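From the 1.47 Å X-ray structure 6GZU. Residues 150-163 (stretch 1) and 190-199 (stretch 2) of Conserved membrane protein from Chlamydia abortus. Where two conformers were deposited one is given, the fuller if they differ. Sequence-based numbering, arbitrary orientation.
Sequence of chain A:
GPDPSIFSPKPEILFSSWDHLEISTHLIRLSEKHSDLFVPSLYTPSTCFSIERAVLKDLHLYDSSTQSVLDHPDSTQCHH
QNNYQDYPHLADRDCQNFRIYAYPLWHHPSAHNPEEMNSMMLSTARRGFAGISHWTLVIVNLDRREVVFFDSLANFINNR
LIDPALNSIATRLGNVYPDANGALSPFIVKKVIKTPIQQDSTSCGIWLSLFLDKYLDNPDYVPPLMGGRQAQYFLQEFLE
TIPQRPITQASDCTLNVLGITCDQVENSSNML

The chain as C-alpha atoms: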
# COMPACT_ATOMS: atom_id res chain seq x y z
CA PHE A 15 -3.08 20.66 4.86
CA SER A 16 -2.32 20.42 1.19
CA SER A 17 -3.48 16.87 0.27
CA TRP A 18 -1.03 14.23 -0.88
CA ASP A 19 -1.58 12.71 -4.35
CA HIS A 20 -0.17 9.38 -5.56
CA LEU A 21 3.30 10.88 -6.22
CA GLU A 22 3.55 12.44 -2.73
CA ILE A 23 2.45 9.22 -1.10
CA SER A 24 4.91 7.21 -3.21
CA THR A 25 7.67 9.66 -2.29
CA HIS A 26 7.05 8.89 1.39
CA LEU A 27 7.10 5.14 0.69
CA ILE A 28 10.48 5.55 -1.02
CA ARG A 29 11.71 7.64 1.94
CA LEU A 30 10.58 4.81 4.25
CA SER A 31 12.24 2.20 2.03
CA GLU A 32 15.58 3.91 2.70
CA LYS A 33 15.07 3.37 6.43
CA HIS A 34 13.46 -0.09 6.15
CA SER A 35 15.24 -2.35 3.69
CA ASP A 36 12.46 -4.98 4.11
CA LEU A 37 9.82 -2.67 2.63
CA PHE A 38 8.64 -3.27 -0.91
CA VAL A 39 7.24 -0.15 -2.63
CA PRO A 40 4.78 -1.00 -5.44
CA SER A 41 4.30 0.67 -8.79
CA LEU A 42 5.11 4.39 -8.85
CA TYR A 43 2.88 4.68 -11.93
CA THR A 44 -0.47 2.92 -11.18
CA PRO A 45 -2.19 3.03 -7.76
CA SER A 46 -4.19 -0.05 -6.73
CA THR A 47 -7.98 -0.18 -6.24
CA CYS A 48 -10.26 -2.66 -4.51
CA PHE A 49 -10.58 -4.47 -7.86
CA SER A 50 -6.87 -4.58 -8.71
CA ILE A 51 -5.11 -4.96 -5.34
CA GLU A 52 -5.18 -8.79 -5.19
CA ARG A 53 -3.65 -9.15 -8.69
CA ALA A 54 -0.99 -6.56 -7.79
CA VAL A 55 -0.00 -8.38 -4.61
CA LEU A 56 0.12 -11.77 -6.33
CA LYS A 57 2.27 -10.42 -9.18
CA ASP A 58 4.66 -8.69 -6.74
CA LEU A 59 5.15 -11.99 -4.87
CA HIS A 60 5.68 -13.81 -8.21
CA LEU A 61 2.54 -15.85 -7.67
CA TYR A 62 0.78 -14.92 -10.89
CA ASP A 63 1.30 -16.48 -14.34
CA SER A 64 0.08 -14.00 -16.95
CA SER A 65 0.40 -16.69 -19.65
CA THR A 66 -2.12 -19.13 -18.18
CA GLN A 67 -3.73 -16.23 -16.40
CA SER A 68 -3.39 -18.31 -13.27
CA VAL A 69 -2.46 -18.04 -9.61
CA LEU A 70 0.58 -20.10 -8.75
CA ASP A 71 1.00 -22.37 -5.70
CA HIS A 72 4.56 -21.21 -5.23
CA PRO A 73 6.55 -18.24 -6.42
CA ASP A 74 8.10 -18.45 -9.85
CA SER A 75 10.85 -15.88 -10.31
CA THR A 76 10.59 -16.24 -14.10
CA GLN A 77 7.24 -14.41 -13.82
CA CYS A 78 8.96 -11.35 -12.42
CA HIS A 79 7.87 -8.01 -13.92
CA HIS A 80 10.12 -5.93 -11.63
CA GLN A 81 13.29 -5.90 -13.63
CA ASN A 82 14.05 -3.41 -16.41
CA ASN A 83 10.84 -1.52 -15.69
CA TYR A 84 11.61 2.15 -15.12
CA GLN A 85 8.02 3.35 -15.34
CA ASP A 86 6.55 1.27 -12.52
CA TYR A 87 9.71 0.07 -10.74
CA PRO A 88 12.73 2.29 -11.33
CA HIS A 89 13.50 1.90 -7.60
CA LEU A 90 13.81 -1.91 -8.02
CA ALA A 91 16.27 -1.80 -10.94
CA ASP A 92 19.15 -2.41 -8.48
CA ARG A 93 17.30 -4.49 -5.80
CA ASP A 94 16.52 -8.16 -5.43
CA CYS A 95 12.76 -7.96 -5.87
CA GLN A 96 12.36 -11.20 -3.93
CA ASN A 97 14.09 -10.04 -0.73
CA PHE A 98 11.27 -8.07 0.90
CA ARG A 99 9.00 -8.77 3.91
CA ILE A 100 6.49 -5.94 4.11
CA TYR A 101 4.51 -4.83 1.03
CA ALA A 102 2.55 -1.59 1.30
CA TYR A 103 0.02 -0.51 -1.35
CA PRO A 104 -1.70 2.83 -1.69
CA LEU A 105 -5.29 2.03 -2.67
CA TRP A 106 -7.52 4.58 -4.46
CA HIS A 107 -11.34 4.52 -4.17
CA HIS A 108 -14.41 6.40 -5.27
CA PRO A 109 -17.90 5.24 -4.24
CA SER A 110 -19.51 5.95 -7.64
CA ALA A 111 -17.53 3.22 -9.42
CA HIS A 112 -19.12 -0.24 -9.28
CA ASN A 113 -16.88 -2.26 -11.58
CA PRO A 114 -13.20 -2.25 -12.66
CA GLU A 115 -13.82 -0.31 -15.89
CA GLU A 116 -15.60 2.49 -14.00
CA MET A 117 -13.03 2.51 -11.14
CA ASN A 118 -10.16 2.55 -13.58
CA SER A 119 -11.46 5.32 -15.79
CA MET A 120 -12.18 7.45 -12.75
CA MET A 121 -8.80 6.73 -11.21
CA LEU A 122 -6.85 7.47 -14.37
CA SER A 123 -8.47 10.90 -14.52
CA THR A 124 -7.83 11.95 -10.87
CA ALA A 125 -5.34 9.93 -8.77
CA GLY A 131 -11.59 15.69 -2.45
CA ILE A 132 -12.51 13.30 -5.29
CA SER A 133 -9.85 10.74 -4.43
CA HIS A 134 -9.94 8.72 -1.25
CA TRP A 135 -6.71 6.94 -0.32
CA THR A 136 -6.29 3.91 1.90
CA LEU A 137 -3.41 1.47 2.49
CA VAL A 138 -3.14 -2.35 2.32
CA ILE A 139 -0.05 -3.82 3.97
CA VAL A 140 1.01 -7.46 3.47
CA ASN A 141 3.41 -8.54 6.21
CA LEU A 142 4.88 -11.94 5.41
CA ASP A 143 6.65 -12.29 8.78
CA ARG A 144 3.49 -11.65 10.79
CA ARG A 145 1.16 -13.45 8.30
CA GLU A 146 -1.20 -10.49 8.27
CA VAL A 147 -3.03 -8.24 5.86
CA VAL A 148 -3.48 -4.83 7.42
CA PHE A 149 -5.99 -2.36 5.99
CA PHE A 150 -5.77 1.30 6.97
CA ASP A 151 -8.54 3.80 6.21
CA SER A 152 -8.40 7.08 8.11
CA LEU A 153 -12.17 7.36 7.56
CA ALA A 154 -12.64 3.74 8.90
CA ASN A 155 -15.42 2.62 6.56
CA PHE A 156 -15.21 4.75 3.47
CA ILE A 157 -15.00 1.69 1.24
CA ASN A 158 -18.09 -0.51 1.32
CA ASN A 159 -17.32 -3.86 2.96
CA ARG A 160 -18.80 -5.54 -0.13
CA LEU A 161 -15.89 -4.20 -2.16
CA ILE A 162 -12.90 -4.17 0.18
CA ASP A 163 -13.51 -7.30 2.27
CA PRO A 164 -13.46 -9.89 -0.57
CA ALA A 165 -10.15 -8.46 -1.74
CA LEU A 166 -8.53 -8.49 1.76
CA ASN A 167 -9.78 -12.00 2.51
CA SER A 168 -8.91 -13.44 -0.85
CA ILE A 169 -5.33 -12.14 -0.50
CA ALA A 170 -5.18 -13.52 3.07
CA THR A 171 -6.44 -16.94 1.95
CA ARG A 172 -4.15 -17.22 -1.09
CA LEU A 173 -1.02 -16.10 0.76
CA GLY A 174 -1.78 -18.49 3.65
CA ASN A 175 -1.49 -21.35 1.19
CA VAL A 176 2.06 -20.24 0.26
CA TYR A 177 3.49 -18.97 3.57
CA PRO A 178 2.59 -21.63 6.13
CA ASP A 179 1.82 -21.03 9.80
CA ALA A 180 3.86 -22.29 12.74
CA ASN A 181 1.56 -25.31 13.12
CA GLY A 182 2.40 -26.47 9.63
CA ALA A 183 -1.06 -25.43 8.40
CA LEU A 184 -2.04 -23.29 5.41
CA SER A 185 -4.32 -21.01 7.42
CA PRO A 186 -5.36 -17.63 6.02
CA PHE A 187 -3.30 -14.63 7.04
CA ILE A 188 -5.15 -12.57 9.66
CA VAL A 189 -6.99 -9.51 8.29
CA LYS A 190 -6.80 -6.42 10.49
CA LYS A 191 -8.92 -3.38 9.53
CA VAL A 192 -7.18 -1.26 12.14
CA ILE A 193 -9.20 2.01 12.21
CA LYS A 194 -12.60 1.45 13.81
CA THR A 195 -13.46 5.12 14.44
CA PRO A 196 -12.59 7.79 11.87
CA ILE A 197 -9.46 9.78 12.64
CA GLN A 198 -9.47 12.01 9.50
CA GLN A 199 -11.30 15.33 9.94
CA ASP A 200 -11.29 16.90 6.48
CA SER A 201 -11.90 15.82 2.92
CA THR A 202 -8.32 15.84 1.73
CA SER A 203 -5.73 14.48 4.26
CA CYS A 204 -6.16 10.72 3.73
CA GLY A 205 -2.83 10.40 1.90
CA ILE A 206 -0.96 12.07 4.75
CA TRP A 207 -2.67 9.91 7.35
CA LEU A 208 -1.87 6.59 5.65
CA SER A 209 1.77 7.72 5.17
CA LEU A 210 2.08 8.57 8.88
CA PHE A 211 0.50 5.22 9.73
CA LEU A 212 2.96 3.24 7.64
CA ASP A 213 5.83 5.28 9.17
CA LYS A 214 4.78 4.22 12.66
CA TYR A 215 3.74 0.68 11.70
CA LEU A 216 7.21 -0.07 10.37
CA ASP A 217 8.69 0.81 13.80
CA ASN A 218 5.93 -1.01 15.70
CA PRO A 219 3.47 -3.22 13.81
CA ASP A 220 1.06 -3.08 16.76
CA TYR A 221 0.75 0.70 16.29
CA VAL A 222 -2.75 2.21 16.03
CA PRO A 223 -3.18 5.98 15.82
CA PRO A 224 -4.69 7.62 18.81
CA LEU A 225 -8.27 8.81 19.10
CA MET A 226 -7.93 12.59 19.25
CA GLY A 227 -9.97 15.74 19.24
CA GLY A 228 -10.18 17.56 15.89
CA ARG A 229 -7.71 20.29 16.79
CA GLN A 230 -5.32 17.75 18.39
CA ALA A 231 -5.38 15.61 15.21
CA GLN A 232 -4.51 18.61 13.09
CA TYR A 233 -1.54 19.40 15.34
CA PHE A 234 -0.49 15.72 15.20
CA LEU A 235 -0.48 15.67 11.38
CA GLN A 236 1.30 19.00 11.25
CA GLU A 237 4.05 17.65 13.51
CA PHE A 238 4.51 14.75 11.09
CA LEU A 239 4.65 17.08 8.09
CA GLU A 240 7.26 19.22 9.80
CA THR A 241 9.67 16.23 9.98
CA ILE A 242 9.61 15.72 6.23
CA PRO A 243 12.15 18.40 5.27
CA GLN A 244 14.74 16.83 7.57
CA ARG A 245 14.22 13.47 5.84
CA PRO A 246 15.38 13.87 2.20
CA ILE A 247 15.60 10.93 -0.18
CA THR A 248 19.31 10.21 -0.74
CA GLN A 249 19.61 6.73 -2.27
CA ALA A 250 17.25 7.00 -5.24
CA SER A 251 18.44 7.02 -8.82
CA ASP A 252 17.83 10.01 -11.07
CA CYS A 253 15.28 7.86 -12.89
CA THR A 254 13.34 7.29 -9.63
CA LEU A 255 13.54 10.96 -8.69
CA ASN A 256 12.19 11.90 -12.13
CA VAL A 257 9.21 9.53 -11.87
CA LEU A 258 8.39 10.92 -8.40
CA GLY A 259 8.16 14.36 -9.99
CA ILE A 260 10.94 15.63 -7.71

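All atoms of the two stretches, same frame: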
# COMPACT_ATOMS: atom_id res chain seq x y z
N PHE A 150 -5.63 0.00 6.31
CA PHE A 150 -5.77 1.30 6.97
C PHE A 150 -6.60 2.27 6.16
O PHE A 150 -6.29 2.54 5.02
CB PHE A 150 -4.37 1.91 7.21
CG PHE A 150 -4.41 3.29 7.80
CD1 PHE A 150 -4.56 4.41 6.97
CD2 PHE A 150 -4.32 3.49 9.18
CE1 PHE A 150 -4.63 5.68 7.52
CE2 PHE A 150 -4.40 4.79 9.72
CZ PHE A 150 -4.53 5.86 8.89
N ASP A 151 -7.68 2.77 6.77
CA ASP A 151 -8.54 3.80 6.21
C ASP A 151 -8.76 4.81 7.30
O ASP A 151 -9.39 4.49 8.33
CB ASP A 151 -9.87 3.17 5.81
CG ASP A 151 -10.87 4.18 5.30
OD1 ASP A 151 -10.52 5.37 5.14
OD2 ASP A 151 -12.01 3.79 5.09
N SER A 152 -8.24 6.03 7.12
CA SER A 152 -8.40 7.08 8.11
C SER A 152 -9.85 7.48 8.31
O SER A 152 -10.18 8.11 9.33
CB SER A 152 -7.56 8.33 7.78
OG SER A 152 -7.68 8.71 6.40
N LEU A 153 -10.74 7.11 7.38
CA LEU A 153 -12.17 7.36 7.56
C LEU A 153 -12.93 6.10 8.01
O LEU A 153 -14.18 6.12 8.03
CB LEU A 153 -12.75 7.92 6.27
CG LEU A 153 -12.37 9.39 6.01
CD1 LEU A 153 -12.92 9.90 4.69
CD2 LEU A 153 -12.84 10.32 7.15
N ALA A 154 -12.16 5.04 8.37
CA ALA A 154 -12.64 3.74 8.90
C ALA A 154 -13.43 2.90 7.93
O ALA A 154 -13.07 1.74 7.67
CB ALA A 154 -13.48 3.94 10.19
N ASN A 155 -14.55 3.42 7.43
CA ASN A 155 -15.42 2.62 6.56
C ASN A 155 -15.83 3.30 5.28
O ASN A 155 -16.92 3.13 4.81
CB ASN A 155 -16.64 2.08 7.30
CG ASN A 155 -16.28 0.96 8.19
OD1 ASN A 155 -16.04 -0.20 7.72
ND2 ASN A 155 -16.17 1.26 9.46
N PHE A 156 -14.92 4.10 4.74
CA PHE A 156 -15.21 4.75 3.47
C PHE A 156 -15.49 3.77 2.33
O PHE A 156 -16.36 4.04 1.50
CB PHE A 156 -14.05 5.63 3.09
CG PHE A 156 -14.33 6.56 1.93
CD1 PHE A 156 -14.12 6.12 0.62
CD2 PHE A 156 -14.77 7.86 2.12
CE1 PHE A 156 -14.35 6.94 -0.47
CE2 PHE A 156 -15.00 8.67 1.05
CZ PHE A 156 -14.82 8.23 -0.26
N ILE A 157 -14.76 2.66 2.28
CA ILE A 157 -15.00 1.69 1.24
C ILE A 157 -16.02 0.65 1.69
O ILE A 157 -15.87 0.03 2.76
CB ILE A 157 -13.70 0.95 0.82
CG1 ILE A 157 -12.56 1.95 0.58
CG2 ILE A 157 -13.96 0.07 -0.43
CD1 ILE A 157 -11.32 1.24 -0.01
N ASN A 158 -17.09 0.47 0.92
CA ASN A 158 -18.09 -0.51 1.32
C ASN A 158 -17.46 -1.86 1.57
O ASN A 158 -16.60 -2.30 0.80
CB ASN A 158 -19.15 -0.67 0.25
CG ASN A 158 -20.40 -1.31 0.78
OD1 ASN A 158 -20.46 -2.50 1.07
ND2 ASN A 158 -21.41 -0.49 0.96
N ASN A 159 -17.88 -2.55 2.65
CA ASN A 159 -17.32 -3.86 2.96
C ASN A 159 -17.46 -4.84 1.80
O ASN A 159 -16.61 -5.73 1.61
CB ASN A 159 -18.02 -4.51 4.15
CG ASN A 159 -17.61 -3.95 5.47
OD1 ASN A 159 -16.63 -3.25 5.57
ND2 ASN A 159 -18.39 -4.26 6.51
N ARG A 160 -18.54 -4.69 1.03
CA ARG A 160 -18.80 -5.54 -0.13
C ARG A 160 -17.71 -5.48 -1.19
O ARG A 160 -17.55 -6.44 -1.99
CB ARG A 160 -20.18 -5.23 -0.74
CG ARG A 160 -21.35 -5.61 0.15
CD ARG A 160 -22.73 -5.19 -0.43
N LEU A 161 -16.94 -4.38 -1.19
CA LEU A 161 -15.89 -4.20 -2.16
C LEU A 161 -14.51 -4.49 -1.59
O LEU A 161 -13.67 -5.11 -2.28
CB LEU A 161 -15.93 -2.78 -2.72
CG LEU A 161 -17.14 -2.45 -3.56
CD1 LEU A 161 -16.97 -1.05 -4.14
CD2 LEU A 161 -17.40 -3.46 -4.66
N ILE A 162 -14.24 -4.02 -0.38
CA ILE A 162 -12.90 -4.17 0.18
C ILE A 162 -12.71 -5.53 0.83
O ILE A 162 -11.65 -6.13 0.68
CB ILE A 162 -12.48 -3.00 1.16
CG1 ILE A 162 -11.00 -3.11 1.55
CG2 ILE A 162 -13.37 -2.94 2.43
CD1 ILE A 162 -10.05 -3.08 0.38
N ASP A 163 -13.73 -6.04 1.52
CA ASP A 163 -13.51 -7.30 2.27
C ASP A 163 -13.16 -8.52 1.38
O ASP A 163 -12.29 -9.29 1.77
CB ASP A 163 -14.67 -7.64 3.23
CG ASP A 163 -14.76 -6.69 4.40
OD1 ASP A 163 -13.88 -5.81 4.53
OD2 ASP A 163 -15.71 -6.81 5.21
N LYS A 190 -6.61 -7.42 9.44
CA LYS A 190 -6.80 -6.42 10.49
C LYS A 190 -7.21 -5.08 9.84
O LYS A 190 -6.40 -4.44 9.18
CB LYS A 190 -5.47 -6.19 11.26
CG LYS A 190 -4.93 -7.43 11.99
CD LYS A 190 -3.60 -7.15 12.71
CE LYS A 190 -3.20 -8.35 13.56
NZ LYS A 190 -1.82 -8.21 14.17
N LYS A 191 -8.47 -4.68 10.00
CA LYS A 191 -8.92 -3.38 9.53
C LYS A 191 -8.77 -2.49 10.77
O LYS A 191 -9.66 -2.43 11.63
CB LYS A 191 -10.37 -3.49 9.04
CG LYS A 191 -10.48 -4.47 7.81
CD LYS A 191 -11.93 -4.57 7.29
CE LYS A 191 -12.39 -3.35 6.47
NZ LYS A 191 -13.84 -3.45 6.11
N VAL A 192 -7.65 -1.76 10.85
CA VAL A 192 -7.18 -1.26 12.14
C VAL A 192 -7.90 -0.02 12.65
O VAL A 192 -7.93 0.20 13.87
CB VAL A 192 -5.66 -0.98 12.14
CG1 VAL A 192 -4.92 -2.34 12.03
CG2 VAL A 192 -5.28 -0.02 11.01
N ILE A 193 -8.49 0.79 11.77
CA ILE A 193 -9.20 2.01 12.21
C ILE A 193 -10.69 1.69 12.35
O ILE A 193 -11.38 1.40 11.35
CB ILE A 193 -9.00 3.14 11.18
CG1 ILE A 193 -7.52 3.37 10.93
CG2 ILE A 193 -9.70 4.43 11.60
CD1 ILE A 193 -6.73 3.55 12.22
N LYS A 194 -11.20 1.75 13.58
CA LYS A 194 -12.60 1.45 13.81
C LYS A 194 -13.42 2.71 13.89
O LYS A 194 -14.62 2.67 13.64
CB LYS A 194 -12.80 0.61 15.07
CG LYS A 194 -11.99 -0.67 15.14
CD LYS A 194 -11.93 -1.46 13.81
CE LYS A 194 -13.27 -1.96 13.24
NZ LYS A 194 -13.07 -3.05 12.17
N THR A 195 -12.80 3.82 14.29
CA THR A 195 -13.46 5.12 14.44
C THR A 195 -12.67 6.09 13.57
O THR A 195 -11.45 6.13 13.65
CB THR A 195 -13.39 5.58 15.91
OG1 THR A 195 -14.16 4.66 16.71
CG2 THR A 195 -13.98 6.97 16.08
N PRO A 196 -13.35 6.89 12.75
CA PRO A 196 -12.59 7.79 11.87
C PRO A 196 -11.65 8.70 12.63
O PRO A 196 -12.03 9.28 13.66
CB PRO A 196 -13.68 8.63 11.20
CG PRO A 196 -14.91 7.72 11.25
CD PRO A 196 -14.80 6.94 12.50
N ILE A 197 -10.43 8.83 12.13
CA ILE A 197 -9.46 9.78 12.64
C ILE A 197 -9.32 11.03 11.74
O ILE A 197 -8.92 12.07 12.21
CB ILE A 197 -8.08 9.10 12.91
CG1 ILE A 197 -7.49 8.54 11.64
CG2 ILE A 197 -8.22 7.99 13.95
CD1 ILE A 197 -6.25 7.69 11.91
N GLN A 198 -9.64 10.91 10.45
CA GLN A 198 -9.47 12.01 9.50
C GLN A 198 -10.63 12.96 9.68
O GLN A 198 -11.75 12.50 9.86
CB GLN A 198 -9.43 11.48 8.07
CG GLN A 198 -9.50 12.55 6.95
CD GLN A 198 -9.48 11.90 5.59
OE1 GLN A 198 -9.05 10.75 5.46
NE2 GLN A 198 -9.97 12.59 4.59
N GLN A 199 -10.35 14.27 9.61
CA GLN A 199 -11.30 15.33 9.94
C GLN A 199 -11.63 16.27 8.80
O GLN A 199 -12.38 17.22 8.99
CB GLN A 199 -10.74 16.22 11.06
CG GLN A 199 -10.19 15.46 12.24
CD GLN A 199 -11.28 14.75 13.03
OE1 GLN A 199 -12.47 15.12 12.99
NE2 GLN A 199 -10.87 13.73 13.78
O HOH W 1 -8.58 0.67 8.83
O HOH W 2 -11.25 0.23 8.85
O HOH W 3 -14.38 -0.80 5.08

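What holds the two backbones together? The answer centres on one carbonyl. Ser 152 O accepts two hydrogen bonds from consecutive amides, Ile 197 N at 2.9 Å and Gln 198 N at 3.1 Å, the second being the straighter, with an angle of 163° at the hydrogen against 144°. Pro 196 CA adds a CA-H...O contact to Ser 152 O at 3.5 Å. The side chain of the same serine also takes part: Ser 152 OG donates to Gln 198 OE1 at 2.6 Å, so Ser 152 and Gln 198 are joined through both backbone and side chain.

How is Ser 152 presented to its partners? It lies within a type I beta turn from Asp 151 to Ala 154, closed by Ala 154 N donating to Asp 151 O at 2.8 Å. The carboxylate of Asp 151 braces the loop from within: Asp 151 OD1 accepts from Leu 153 N at 2.8 Å, and Asp 151 OD2 from Phe 156 N at 2.9 Å. Its two oxygens thus tie down amides three residues apart.

Where does charge enter the contact? Lys 191 reaches from the other stretch to the helix that begins at Asn 159. Its NZ donates to Asp 163 OD1 at 2.8 Å, a hydrogen bond that is part of a salt bridge. Asn 159 OD1 also lies 2.8 Å from Lys 191 NZ, but the angle is poor and the pair is not a hydrogen bond; proximity alone does not make one. The start of this helix is secured separately, by a capping bond from Arg 160 N to Asn 158 OD1 at 2.9 Å.

Which apolar surfaces meet? Phe 150, its CA-to-CB bond pointing sideways, brings the end of its ring nearer to the other stretch. Val 192 CG2 sits at the ring edge, 4.1 Å from Phe 150 CD2, while Ile 193 CD1 is 3.6 Å from Phe 150 CE2 and Ile 197 CD1 is 3.9 Å from Phe 150 CZ. Ala 154 points toward the second stretch, and its small CB packs 4.1 Å from Ile 193 CG2 and 4.0 Å from Pro 196 CD.

What does water contribute? Water 1 accepts from Asp 151 N at 3.1 Å and Ile 193 N at 2.9 Å, whereas water 2 donates to Ala 154 O at 2.6 Å and Ile 193 O at 2.8 Å. Both polar backbone atoms of Ile 193 are therefore linked to the first stretch through water, while its side chain packs directly.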